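Local coordinates for lipoprotein (Mycoplasma mycoides subsp. capri, PDB 7ADK), which probably acts as a membrane-attached peptidase related to the chymotrypsin-like enzymes of the PA clan, at residues B[698-703]-B[779-784]; B[186-191]-B[224-229]; B[693-698]-B[749-754]; B[631-636]-B[665-670]. All coordinates share one frame; numbering follows the deposited sequence.

In the fold
The four contacts form a chain through the fold, from helix 176-192 to the loops of the peptidase family region. Contact 2 closes first along the sequence, then contact 4, while contacts 3 and 1 interlock: their segments alternate and share S698. Contacts 3 and 4 have centres about 7 Å apart, contacts 1 and 3 about 10 Å, and contacts 1 and 2 about 13 Å; contacts 2 and 4, at the two ends, are about 29 Å apart. Strands 737-747 and 783-792, antiparallel neighbours in the mixed sheet, lead into contact 3 and out of contact 1. The loop 693-703 thus connects this sheet with the N-terminal helices.

Contact 1: residues B[698-703]-B[779-784]; sequences SYQIGY and ETARTG
T783 stands where three side chains of the loop 698-703 converge. Its first torsion sets OG1 anti to the backbone N (-171°) and leaves CG2 in the crowded position between N and the carbonyl carbon. That methyl meets the aliphatic part of Q700, whose chain crosses it obliquely with CG 3.8 Å from T783 CG2. The same methyl lies at the edge of the Y703 ring, near the ring plane, with T783 CG2 4.2 Å from Y703 CD2. A781 adds its methyl, A781 CB being 4.4 Å from Y703 CE2.

A bend at chi2 (-75°) turns the amide of Q700 back over its own loop. Q700 OE1 accepts from Y703 N at 3.0 Å, the donor sitting nearly along the C=O axis, while NE2 is bonded to V251 O and to the hydroxyl of Y187. The phenol oxygen of Y703 is likewise engaged, by N778 ND2. On the other flank S698 OG lies 3.6 Å from T783 OG1 without a bond between them; the threonine hydroxyl is bonded to P749 O, and S698 OG receives a weak bond from Q700 N.

Residues 779-782 form the turn between the antiparallel strands 769-778 and 783-792, and R782 and T783, both opposite N778, make a G1 beta bulge at the start of the second strand. Carbon atoms of Q700, Y703, A781 and T783 make most of the contact, with the two hydroxyls side by side. No hydrogen bond crosses it; the polar groups of Q700, Y703 and T783 have partners in their own loop or outside.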
loop_
_atom_site.group_PDB
_atom_site.type_symbol
_atom_site.label_atom_id
_atom_site.label_comp_id
_atom_site.label_asym_id
_atom_site.label_seq_id
_atom_site.Cartn_x
_atom_site.Cartn_y
_atom_site.Cartn_z
ATOM N N SER B 698 3.097 3.463 -26.891
ATOM C CA SER B 698 2.203 2.314 -26.794
ATOM C C SER B 698 1.797 1.752 -28.161
ATOM O O SER B 698 1.421 2.491 -29.066
ATOM C CB SER B 698 0.961 2.770 -26.045
ATOM O OG SER B 698 0.109 1.700 -25.770
ATOM N N TYR B 699 1.791 0.430 -28.317
ATOM C CA TYR B 699 1.285 -0.278 -29.503
ATOM C C TYR B 699 -0.239 -0.529 -29.384
ATOM O O TYR B 699 -0.750 -1.565 -29.792
ATOM C CB TYR B 699 2.118 -1.557 -29.763
ATOM C CG TYR B 699 3.540 -1.395 -30.297
ATOM C CD1 TYR B 699 4.510 -0.649 -29.595
ATOM C CD2 TYR B 699 3.923 -2.053 -31.485
ATOM C CE1 TYR B 699 5.826 -0.544 -30.080
ATOM C CE2 TYR B 699 5.244 -1.971 -31.963
ATOM C CZ TYR B 699 6.200 -1.211 -31.261
ATOM O OH TYR B 699 7.483 -1.168 -31.693
ATOM N N GLN B 700 -1.000 0.396 -28.801
ATOM C CA GLN B 700 -2.468 0.400 -28.834
ATOM C C GLN B 700 -2.992 0.814 -30.225
ATOM O O GLN B 700 -2.568 1.836 -30.762
ATOM C CB GLN B 700 -3.003 1.329 -27.730
ATOM C CG GLN B 700 -4.242 0.783 -27.020
ATOM C CD GLN B 700 -5.519 0.876 -27.822
ATOM O OE1 GLN B 700 -5.929 1.923 -28.277
ATOM N NE2 GLN B 700 -6.219 -0.207 -28.018
ATOM N N ILE B 701 -3.903 0.037 -30.827
ATOM C CA ILE B 701 -4.441 0.337 -32.164
ATOM C C ILE B 701 -5.540 1.405 -32.115
ATOM O O ILE B 701 -5.602 2.275 -32.976
ATOM C CB ILE B 701 -4.952 -0.957 -32.834
ATOM C CG1 ILE B 701 -3.841 -1.998 -33.060
ATOM C CG2 ILE B 701 -5.713 -0.691 -34.139
ATOM C CD1 ILE B 701 -2.815 -1.650 -34.118
ATOM N N GLY B 702 -6.412 1.362 -31.109
ATOM C CA GLY B 702 -7.627 2.169 -31.053
ATOM C C GLY B 702 -7.386 3.668 -31.055
ATOM O O GLY B 702 -8.016 4.391 -31.818
ATOM N N TYR B 703 -6.485 4.152 -30.207
ATOM C CA TYR B 703 -6.152 5.575 -30.120
ATOM C C TYR B 703 -5.200 6.084 -31.217
ATOM O O TYR B 703 -5.145 7.291 -31.447
ATOM C CB TYR B 703 -5.566 5.857 -28.736
ATOM C CG TYR B 703 -6.540 5.802 -27.578
ATOM C CD1 TYR B 703 -7.701 6.587 -27.620
ATOM C CD2 TYR B 703 -6.261 5.042 -26.434
ATOM C CE1 TYR B 703 -8.598 6.596 -26.543
ATOM C CE2 TYR B 703 -7.154 5.051 -25.347
ATOM C CZ TYR B 703 -8.332 5.818 -25.403
ATOM O OH TYR B 703 -9.218 5.795 -24.377
ATOM N N GLU B 779 -7.490 2.308 -18.087
ATOM C CA GLU B 779 -6.870 1.152 -17.431
ATOM C C GLU B 779 -7.298 -0.196 -18.017
ATOM O O GLU B 779 -6.702 -1.210 -17.676
ATOM C CB GLU B 779 -7.041 1.239 -15.903
ATOM C CG GLU B 779 -8.485 1.107 -15.397
ATOM C CD GLU B 779 -8.577 1.131 -13.859
ATOM O OE1 GLU B 779 -9.265 2.007 -13.289
ATOM O OE2 GLU B 779 -8.020 0.246 -13.173
ATOM N N THR B 780 -8.251 -0.223 -18.950
ATOM C CA THR B 780 -8.519 -1.416 -19.778
ATOM C C THR B 780 -7.620 -1.443 -21.025
ATOM O O THR B 780 -7.083 -2.490 -21.363
ATOM C CB THR B 780 -10.005 -1.518 -20.133
ATOM O OG1 THR B 780 -10.773 -1.512 -18.953
ATOM C CG2 THR B 780 -10.354 -2.809 -20.842
ATOM N N ALA B 781 -7.365 -0.294 -21.659
ATOM C CA ALA B 781 -6.330 -0.126 -22.688
ATOM C C ALA B 781 -4.905 -0.281 -22.138
ATOM O O ALA B 781 -3.973 -0.548 -22.893
ATOM C CB ALA B 781 -6.445 1.271 -23.297
ATOM N N ARG B 782 -4.723 -0.044 -20.836
ATOM C CA ARG B 782 -3.436 0.024 -20.146
ATOM C C ARG B 782 -2.554 1.177 -20.663
ATOM O O ARG B 782 -1.333 1.105 -20.624
ATOM C CB ARG B 782 -2.779 -1.372 -20.095
ATOM C CG ARG B 782 -3.772 -2.511 -19.797
ATOM C CD ARG B 782 -3.084 -3.836 -19.465
ATOM N NE ARG B 782 -4.047 -4.951 -19.492
ATOM C CZ ARG B 782 -4.191 -5.855 -20.435
ATOM N NH1 ARG B 782 -3.461 -5.872 -21.512
ATOM N NH2 ARG B 782 -5.088 -6.784 -20.326
ATOM N N THR B 783 -3.173 2.251 -21.146
ATOM C CA THR B 783 -2.520 3.443 -21.685
ATOM C C THR B 783 -3.426 4.656 -21.469
ATOM O O THR B 783 -4.505 4.564 -20.893
ATOM C CB THR B 783 -2.117 3.205 -23.151
ATOM O OG1 THR B 783 -1.314 4.221 -23.683
ATOM C CG2 THR B 783 -3.287 3.097 -24.108
ATOM N N GLY B 784 -3.005 5.824 -21.907
ATOM C CA GLY B 784 -3.804 7.034 -21.864
ATOM C C GLY B 784 -3.185 8.126 -22.713
ATOM O O GLY B 784 -2.228 7.867 -23.425
#

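Contact 2: residues B[186-191]-B[224-229]; sequences RYMTRL and AAISNF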
loop_
_atom_site.group_PDB
_atom_site.type_symbol
_atom_site.label_atom_id
_atom_site.label_comp_id
_atom_site.label_asym_id
_atom_site.label_seq_id
_atom_site.Cartn_x
_atom_site.Cartn_y
_atom_site.Cartn_z
ATOM N N ARG B 186 -6.470 -8.260 -36.241
ATOM C CA ARG B 186 -6.781 -8.904 -34.956
ATOM C C ARG B 186 -7.579 -7.981 -34.049
ATOM O O ARG B 186 -8.571 -8.397 -33.465
ATOM C CB ARG B 186 -5.476 -9.360 -34.298
ATOM C CG ARG B 186 -4.875 -10.475 -35.097
ATOM C CD ARG B 186 -3.494 -10.948 -34.739
ATOM N NE ARG B 186 -3.145 -12.161 -35.492
ATOM C CZ ARG B 186 -3.129 -12.311 -36.805
ATOM N NH1 ARG B 186 -3.162 -11.310 -37.630
ATOM N NH2 ARG B 186 -3.094 -13.496 -37.320
ATOM N N TYR B 187 -7.235 -6.704 -34.009
ATOM C CA TYR B 187 -7.972 -5.686 -33.282
ATOM C C TYR B 187 -9.387 -5.528 -33.830
ATOM O O TYR B 187 -10.350 -5.446 -33.083
ATOM C CB TYR B 187 -7.196 -4.371 -33.347
ATOM C CG TYR B 187 -7.643 -3.368 -32.314
ATOM C CD1 TYR B 187 -7.157 -3.485 -31.004
ATOM C CD2 TYR B 187 -8.544 -2.337 -32.646
ATOM C CE1 TYR B 187 -7.568 -2.577 -30.018
ATOM C CE2 TYR B 187 -8.949 -1.421 -31.663
ATOM C CZ TYR B 187 -8.466 -1.544 -30.348
ATOM O OH TYR B 187 -8.850 -0.661 -29.403
ATOM N N MET B 188 -9.532 -5.549 -35.153
ATOM C CA MET B 188 -10.829 -5.459 -35.825
ATOM C C MET B 188 -11.758 -6.664 -35.611
ATOM O O MET B 188 -12.964 -6.480 -35.710
ATOM C CB MET B 188 -10.624 -5.213 -37.325
ATOM C CG MET B 188 -10.148 -3.797 -37.641
ATOM S SD MET B 188 -11.191 -2.461 -37.015
ATOM C CE MET B 188 -12.829 -2.933 -37.588
ATOM N N THR B 189 -11.272 -7.869 -35.296
ATOM C CA THR B 189 -12.124 -9.042 -35.028
ATOM C C THR B 189 -12.565 -9.116 -33.568
ATOM O O THR B 189 -13.727 -9.444 -33.317
ATOM C CB THR B 189 -11.479 -10.360 -35.473
ATOM O OG1 THR B 189 -10.278 -10.577 -34.793
ATOM C CG2 THR B 189 -11.220 -10.377 -36.961
ATOM N N ARG B 190 -11.733 -8.698 -32.595
ATOM C CA ARG B 190 -12.217 -8.447 -31.217
ATOM C C ARG B 190 -13.248 -7.313 -31.176
ATOM O O ARG B 190 -14.237 -7.382 -30.448
ATOM C CB ARG B 190 -11.079 -8.245 -30.189
ATOM C CG ARG B 190 -10.238 -6.975 -30.391
ATOM C CD ARG B 190 -9.286 -6.627 -29.234
ATOM N NE ARG B 190 -9.975 -6.311 -27.968
ATOM C CZ ARG B 190 -10.652 -5.225 -27.650
ATOM N NH1 ARG B 190 -10.796 -4.222 -28.464
ATOM N NH2 ARG B 190 -11.191 -5.130 -26.475
ATOM N N LEU B 191 -13.082 -6.309 -32.029
ATOM C CA LEU B 191 -13.981 -5.171 -32.150
ATOM C C LEU B 191 -15.289 -5.539 -32.847
ATOM O O LEU B 191 -16.355 -5.315 -32.277
ATOM C CB LEU B 191 -13.195 -4.064 -32.849
ATOM C CG LEU B 191 -13.951 -2.786 -33.200
ATOM C CD1 LEU B 191 -14.666 -2.165 -32.015
ATOM C CD2 LEU B 191 -12.945 -1.811 -33.749
ATOM N N ALA B 224 -14.233 3.642 -39.493
ATOM C CA ALA B 224 -15.586 3.910 -39.030
ATOM C C ALA B 224 -15.935 3.196 -37.715
ATOM O O ALA B 224 -16.930 3.570 -37.095
ATOM C CB ALA B 224 -16.547 3.535 -40.148
ATOM N N ALA B 225 -15.148 2.209 -37.278
ATOM C CA ALA B 225 -15.360 1.445 -36.048
ATOM C C ALA B 225 -14.148 1.346 -35.092
ATOM O O ALA B 225 -14.393 1.135 -33.909
ATOM C CB ALA B 225 -15.865 0.056 -36.444
ATOM N N ILE B 226 -12.883 1.497 -35.539
ATOM C CA ILE B 226 -11.666 1.406 -34.672
ATOM C C ILE B 226 -11.836 2.286 -33.434
ATOM O O ILE B 226 -11.468 1.902 -32.325
ATOM C CB ILE B 226 -10.340 1.756 -35.411
ATOM C CG1 ILE B 226 -9.924 0.706 -36.456
ATOM C CG2 ILE B 226 -9.177 1.843 -34.417
ATOM C CD1 ILE B 226 -8.894 1.191 -37.464
ATOM N N SER B 227 -12.449 3.453 -33.620
ATOM C CA SER B 227 -13.204 4.191 -32.612
ATOM C C SER B 227 -14.182 5.136 -33.326
ATOM O O SER B 227 -14.444 5.010 -34.523
ATOM C CB SER B 227 -12.274 4.954 -31.651
ATOM O OG SER B 227 -11.523 4.063 -30.871
ATOM N N ASN B 228 -14.684 6.137 -32.620
ATOM C CA ASN B 228 -15.459 7.243 -33.157
ATOM C C ASN B 228 -14.633 8.228 -34.026
ATOM O O ASN B 228 -14.628 9.431 -33.759
ATOM C CB ASN B 228 -16.086 7.913 -31.935
ATOM N N PHE B 229 -13.895 7.749 -35.040
ATOM C CA PHE B 229 -13.052 8.587 -35.907
ATOM C C PHE B 229 -13.892 9.402 -36.911
ATOM O O PHE B 229 -15.021 9.027 -37.227
ATOM C CB PHE B 229 -12.011 7.768 -36.698
ATOM C CG PHE B 229 -10.810 7.096 -36.029
ATOM C CD1 PHE B 229 -10.899 6.437 -34.792
ATOM C CD2 PHE B 229 -9.604 7.007 -36.757
ATOM C CE1 PHE B 229 -9.817 5.680 -34.306
ATOM C CE2 PHE B 229 -8.526 6.248 -36.272
ATOM C CZ PHE B 229 -8.636 5.587 -35.045
#
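L191 brings its CD2 methyl to the backbone of the shorter helix, 3.3 Å from A225 O and 3.6 Å from I226 CA; with CG anti to the backbone N, the branch reaches across toward both residues. M188 approaches from beside it. Its chain is bent at chi2 (-56°) and again at chi3 (-51°), which swings the thioether round so that M188 SD rests 3.5 Å from I226 CG1, the two chains crossing at about a right angle. The methyl beyond the sulfur ends near alanine, M188 CE lying 4.4 Å from A225 CB. I226 O lies at the edge of the Y187 ring, near its plane; Y187 CE2 is also 4.3 Å from I226 CG2.

This is side-chain packing of helix 176-192, through positions i, i+1 and i+4, against the weakly bonded last turn of helix 220-226, and no hydrogen bond joins the two segments.

Further out, the helix bond from L191 N to Y187 O, 3.1 Å long, sets two of the contacting residues relative to each other. The hydroxyl of Y187 is held by Q700 of the loop 698-703. On the other side S227 OG donates to I226 O at 2.6 Å, on a lone pair.

Contact 3: residues B[693-698]-B[749-754]; sequences KGNFFS and PRFYAP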
loop_
_atom_site.group_PDB
_atom_site.type_symbol
_atom_site.label_atom_id
_atom_site.label_comp_id
_atom_site.label_asym_id
_atom_site.label_seq_id
_atom_site.Cartn_x
_atom_site.Cartn_y
_atom_site.Cartn_z
ATOM N N LYS B 693 16.710 3.805 -17.803
ATOM C CA LYS B 693 15.948 4.329 -18.951
ATOM C C LYS B 693 14.537 4.784 -18.546
ATOM O O LYS B 693 14.041 4.456 -17.468
ATOM C CB LYS B 693 15.881 3.245 -20.042
ATOM C CG LYS B 693 17.231 2.815 -20.644
ATOM C CD LYS B 693 17.986 3.905 -21.417
ATOM C CE LYS B 693 17.282 4.315 -22.717
ATOM N NZ LYS B 693 17.648 5.689 -23.103
ATOM N N GLY B 694 13.872 5.541 -19.411
ATOM C CA GLY B 694 12.418 5.674 -19.411
ATOM C C GLY B 694 11.729 4.508 -20.129
ATOM O O GLY B 694 12.308 3.443 -20.335
ATOM N N ASN B 695 10.479 4.718 -20.515
ATOM C CA ASN B 695 9.760 3.864 -21.455
ATOM C C ASN B 695 9.276 4.698 -22.649
ATOM O O ASN B 695 9.716 5.831 -22.834
ATOM C CB ASN B 695 8.685 3.049 -20.704
ATOM C CG ASN B 695 9.250 2.059 -19.698
ATOM O OD1 ASN B 695 8.757 1.924 -18.597
ATOM N ND2 ASN B 695 10.300 1.324 -19.992
ATOM N N PHE B 696 8.447 4.114 -23.508
ATOM C CA PHE B 696 8.262 4.577 -24.881
ATOM C C PHE B 696 6.782 4.758 -25.232
ATOM O O PHE B 696 5.920 4.881 -24.363
ATOM C CB PHE B 696 8.985 3.583 -25.807
ATOM C CG PHE B 696 10.411 3.267 -25.408
ATOM C CD1 PHE B 696 11.447 4.144 -25.773
ATOM C CD2 PHE B 696 10.704 2.118 -24.646
ATOM C CE1 PHE B 696 12.761 3.882 -25.365
ATOM C CE2 PHE B 696 12.021 1.854 -24.244
ATOM C CZ PHE B 696 13.048 2.744 -24.598
ATOM N N PHE B 697 6.480 4.783 -26.525
ATOM C CA PHE B 697 5.129 4.795 -27.070
ATOM C C PHE B 697 4.415 3.429 -27.031
ATOM O O PHE B 697 5.025 2.369 -27.114
ATOM C CB PHE B 697 5.202 5.342 -28.491
ATOM C CG PHE B 697 5.864 6.697 -28.658
ATOM C CD1 PHE B 697 5.399 7.807 -27.932
ATOM C CD2 PHE B 697 6.917 6.856 -29.575
ATOM C CE1 PHE B 697 5.995 9.063 -28.109
ATOM C CE2 PHE B 697 7.466 8.124 -29.792
ATOM C CZ PHE B 697 7.010 9.219 -29.050
ATOM N N SER B 698 3.097 3.463 -26.891
ATOM C CA SER B 698 2.203 2.314 -26.794
ATOM C C SER B 698 1.797 1.752 -28.161
ATOM O O SER B 698 1.421 2.491 -29.066
ATOM C CB SER B 698 0.961 2.770 -26.045
ATOM O OG SER B 698 0.109 1.700 -25.770
ATOM N N PRO B 749 1.601 7.171 -24.021
ATOM C CA PRO B 749 2.566 6.538 -23.128
ATOM C C PRO B 749 2.325 5.045 -22.869
ATOM O O PRO B 749 1.190 4.618 -22.644
ATOM C CB PRO B 749 2.442 7.339 -21.833
ATOM C CG PRO B 749 1.097 8.034 -21.900
ATOM C CD PRO B 749 1.046 8.351 -23.375
ATOM N N ARG B 750 3.406 4.250 -22.859
ATOM C CA ARG B 750 3.380 2.772 -22.797
ATOM C C ARG B 750 2.736 2.164 -21.545
ATOM O O ARG B 750 1.786 1.399 -21.679
ATOM C CB ARG B 750 4.802 2.231 -23.002
ATOM C CG ARG B 750 4.910 0.706 -22.992
ATOM C CD ARG B 750 6.367 0.277 -23.125
ATOM N NE ARG B 750 6.493 -1.178 -23.165
ATOM C CZ ARG B 750 7.574 -1.896 -22.957
ATOM N NH1 ARG B 750 8.743 -1.376 -22.759
ATOM N NH2 ARG B 750 7.490 -3.181 -22.940
ATOM N N PHE B 751 3.285 2.440 -20.362
ATOM C CA PHE B 751 2.910 1.796 -19.098
ATOM C C PHE B 751 2.230 2.802 -18.165
ATOM O O PHE B 751 2.749 3.093 -17.095
ATOM C CB PHE B 751 4.157 1.163 -18.437
ATOM C CG PHE B 751 4.769 -0.097 -19.037
ATOM C CD1 PHE B 751 3.973 -1.104 -19.619
ATOM C CD2 PHE B 751 6.148 -0.321 -18.875
ATOM C CE1 PHE B 751 4.550 -2.316 -20.028
ATOM C CE2 PHE B 751 6.726 -1.528 -19.294
ATOM C CZ PHE B 751 5.923 -2.534 -19.854
ATOM N N TYR B 752 1.090 3.393 -18.538
ATOM C CA TYR B 752 0.567 4.543 -17.785
ATOM C C TYR B 752 -0.949 4.730 -17.843
ATOM O O TYR B 752 -1.478 5.579 -18.561
ATOM C CB TYR B 752 1.309 5.795 -18.240
ATOM C CG TYR B 752 1.385 6.934 -17.236
ATOM C CD1 TYR B 752 1.983 6.750 -15.978
ATOM C CD2 TYR B 752 0.886 8.196 -17.574
ATOM C CE1 TYR B 752 2.037 7.808 -15.051
ATOM C CE2 TYR B 752 0.932 9.253 -16.656
ATOM C CZ TYR B 752 1.498 9.061 -15.389
ATOM O OH TYR B 752 1.475 10.086 -14.510
ATOM N N ALA B 753 -1.658 3.974 -17.011
ATOM C CA ALA B 753 -3.067 4.197 -16.723
ATOM C C ALA B 753 -3.323 4.439 -15.214
ATOM O O ALA B 753 -3.977 3.636 -14.552
ATOM C CB ALA B 753 -3.858 3.050 -17.345
ATOM N N PRO B 754 -2.792 5.528 -14.628
ATOM C CA PRO B 754 -3.032 5.910 -13.239
ATOM C C PRO B 754 -4.472 6.403 -13.016
ATOM O O PRO B 754 -4.823 7.557 -13.262
ATOM C CB PRO B 754 -2.000 6.997 -12.946
ATOM C CG PRO B 754 -1.791 7.656 -14.297
ATOM C CD PRO B 754 -1.860 6.465 -15.232
#
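F696 O is the polar atom best held across this contact, and a single hydrogen bond grips it: R750 N donates at 3.0 Å from within the carbonyl plane, although its N-H is bent to 136° at the hydrogen. Beside that bond F697 and P749 form an isolated beta bridge, so the two irregular segments run together only briefly.

From there the side chain of R750 extends fully, CG anti to the backbone N and the remaining torsions near 180° as far as NE, past N695 and F696. Its guanidinium is laid over one face of F751, offset toward the rim, with R750 NE 3.6 Å above the ring plane. R750 NH1 lies at the edge of the F696 ring, 4.4 Å from F696 CD2. N695 supplies a second polar approach: its OD1 is 3.5 Å from F751 CD2, at the ring edge, with the amide almost perpendicular to the ring (87°).

R750 NE is bonded to K255 O and NH2 also has a partner outside the segments, so the buried arginine is held by polar groups as well as aromatic surface. Its charge is probably eased by the electron-rich face of F751, while the side-chain amide oxygen of N695 meets the more electropositive C-H edge.

Contact 4: residues B[631-636]-B[665-670]; sequences SLYIVG and WINSEY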
loop_
_atom_site.group_PDB
_atom_site.type_symbol
_atom_site.label_atom_id
_atom_site.label_comp_id
_atom_site.label_asym_id
_atom_site.label_seq_id
_atom_site.Cartn_x
_atom_site.Cartn_y
_atom_site.Cartn_z
ATOM N N SER B 631 10.788 8.430 -22.668
ATOM C CA SER B 631 9.756 9.235 -22.035
ATOM C C SER B 631 9.852 9.058 -20.524
ATOM O O SER B 631 9.818 7.945 -20.000
ATOM C CB SER B 631 8.372 8.903 -22.573
ATOM O OG SER B 631 8.271 9.138 -23.964
ATOM N N LEU B 632 9.953 10.160 -19.799
ATOM C CA LEU B 632 9.963 10.209 -18.341
ATOM C C LEU B 632 8.630 10.747 -17.863
ATOM O O LEU B 632 8.233 11.838 -18.254
ATOM C CB LEU B 632 11.094 11.102 -17.798
ATOM C CG LEU B 632 12.545 10.674 -18.024
ATOM C CD1 LEU B 632 12.710 9.200 -17.755
ATOM C CD2 LEU B 632 13.085 11.012 -19.402
ATOM N N TYR B 633 7.946 9.999 -17.009
ATOM C CA TYR B 633 6.821 10.545 -16.276
ATOM C C TYR B 633 6.699 10.003 -14.842
ATOM O O TYR B 633 5.683 9.419 -14.492
ATOM C CB TYR B 633 5.508 10.588 -17.113
ATOM C CG TYR B 633 5.264 9.549 -18.169
ATOM C CD1 TYR B 633 5.777 9.702 -19.461
ATOM C CD2 TYR B 633 4.471 8.447 -17.870
ATOM C CE1 TYR B 633 5.571 8.702 -20.427
ATOM C CE2 TYR B 633 4.365 7.406 -18.796
ATOM C CZ TYR B 633 4.956 7.500 -20.064
ATOM O OH TYR B 633 5.057 6.396 -20.863
ATOM N N ILE B 634 7.723 10.208 -13.983
ATOM C CA ILE B 634 7.463 10.309 -12.523
ATOM C C ILE B 634 6.844 11.658 -12.334
ATOM O O ILE B 634 7.470 12.653 -12.008
ATOM C CB ILE B 634 8.628 10.183 -11.522
ATOM C CG1 ILE B 634 9.265 8.817 -11.688
ATOM C CG2 ILE B 634 8.098 10.292 -10.072
ATOM C CD1 ILE B 634 10.323 8.502 -10.628
ATOM N N VAL B 635 5.579 11.647 -12.624
ATOM C CA VAL B 635 4.677 12.760 -12.535
ATOM C C VAL B 635 3.338 12.165 -12.234
ATOM O O VAL B 635 3.104 10.970 -12.417
ATOM C CB VAL B 635 4.605 13.582 -13.826
ATOM C CG1 VAL B 635 5.849 14.427 -14.083
ATOM C CG2 VAL B 635 4.449 12.672 -15.019
ATOM N N GLY B 636 2.442 13.011 -11.772
ATOM C CA GLY B 636 1.137 12.553 -11.373
ATOM C C GLY B 636 1.176 11.875 -10.022
ATOM O O GLY B 636 2.017 11.036 -9.714
ATOM N N TRP B 665 3.067 7.770 -8.583
ATOM C CA TRP B 665 3.040 6.946 -9.802
ATOM C C TRP B 665 4.122 7.352 -10.823
ATOM O O TRP B 665 4.600 8.477 -10.868
ATOM C CB TRP B 665 1.630 6.930 -10.410
ATOM C CG TRP B 665 1.140 5.632 -10.987
ATOM C CD1 TRP B 665 1.291 5.215 -12.261
ATOM C CD2 TRP B 665 0.383 4.568 -10.331
ATOM N NE1 TRP B 665 0.710 3.982 -12.421
ATOM C CE2 TRP B 665 0.172 3.516 -11.258
ATOM C CE3 TRP B 665 -0.177 4.394 -9.054
ATOM C CZ2 TRP B 665 -0.462 2.324 -10.923
ATOM C CZ3 TRP B 665 -0.836 3.204 -8.703
ATOM C CH2 TRP B 665 -0.953 2.159 -9.623
ATOM N N ILE B 666 4.549 6.381 -11.611
ATOM C CA ILE B 666 5.752 6.363 -12.449
ATOM C C ILE B 666 5.400 5.775 -13.819
ATOM O O ILE B 666 4.241 5.696 -14.188
ATOM C CB ILE B 666 6.951 5.770 -11.626
ATOM C CG1 ILE B 666 8.299 5.531 -12.352
ATOM C CG2 ILE B 666 6.620 4.581 -10.727
ATOM C CD1 ILE B 666 9.476 5.174 -11.435
ATOM N N ASN B 667 6.401 5.403 -14.593
ATOM C CA ASN B 667 6.374 4.824 -15.923
ATOM C C ASN B 667 7.474 3.761 -15.935
ATOM O O ASN B 667 8.639 4.084 -16.189
ATOM C CB ASN B 667 6.670 5.989 -16.861
ATOM C CG ASN B 667 6.719 5.607 -18.312
ATOM O OD1 ASN B 667 5.946 4.793 -18.788
ATOM N ND2 ASN B 667 7.567 6.238 -19.092
ATOM N N SER B 668 7.184 2.572 -15.413
ATOM C CA SER B 668 8.158 1.488 -15.225
ATOM C C SER B 668 7.518 0.134 -14.961
ATOM O O SER B 668 6.369 0.040 -14.538
ATOM C CB SER B 668 9.090 1.795 -14.056
ATOM O OG SER B 668 10.106 2.640 -14.502
ATOM N N GLU B 669 8.329 -0.905 -15.150
ATOM C CA GLU B 669 8.029 -2.299 -14.841
ATOM C C GLU B 669 7.476 -2.470 -13.417
ATOM O O GLU B 669 8.104 -2.069 -12.440
ATOM C CB GLU B 669 9.299 -3.164 -14.941
ATOM C CG GLU B 669 10.131 -3.048 -16.209
ATOM C CD GLU B 669 11.361 -3.978 -16.222
ATOM O OE1 GLU B 669 11.501 -4.889 -15.389
ATOM O OE2 GLU B 669 12.216 -3.804 -17.104
ATOM N N TYR B 670 6.361 -3.181 -13.262
ATOM C CA TYR B 670 5.809 -3.542 -11.955
ATOM C C TYR B 670 6.779 -4.387 -11.100
ATOM O O TYR B 670 6.595 -4.533 -9.892
ATOM C CB TYR B 670 4.468 -4.259 -12.175
ATOM C CG TYR B 670 4.529 -5.620 -12.840
ATOM C CD1 TYR B 670 4.912 -6.739 -12.082
ATOM C CD2 TYR B 670 4.171 -5.777 -14.189
ATOM C CE1 TYR B 670 4.967 -8.007 -12.677
ATOM C CE2 TYR B 670 4.211 -7.049 -14.787
ATOM C CZ TYR B 670 4.619 -8.165 -14.032
ATOM O OH TYR B 670 4.684 -9.399 -14.596
#
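With CG anti to the backbone N (chi1 179°), N667 extends its amide toward Y633, and with chi1 of 31° Y633 brings its ring under that amide. The two flat groups stack at 21°, the amide over one face of the ring, with N667 ND2 3.1 Å above the ring plane and displaced toward the rim. Both ends of the amide have weak hydrogen bonds: Y633 OH donates to N667 OD1 at 2.8 Å, and N667 ND2 donates to S631 O at 3.0 Å. The stack and the two weak bonds together favour this rotation of the amide.

On the next residues I634 and I666 lie side by side and point the same way, their CG1 atoms 3.5 Å apart. V635 O, although close to W665 O, is bonded to the hydroxyl of Y752, whose ring also meets that of Y633.

The touching parts, 631-636 and 665-667, run nearly antiparallel yet share no backbone hydrogen bond, so side chains do the joining. I634 is the centre of an inverse gamma turn, closed by a weak bond from V635 N to Y633 O. The N667-Y633 pair is an amide-pi stack that, with the I634-I666 packing, joins two buried loops within the DUF31 peptidase region.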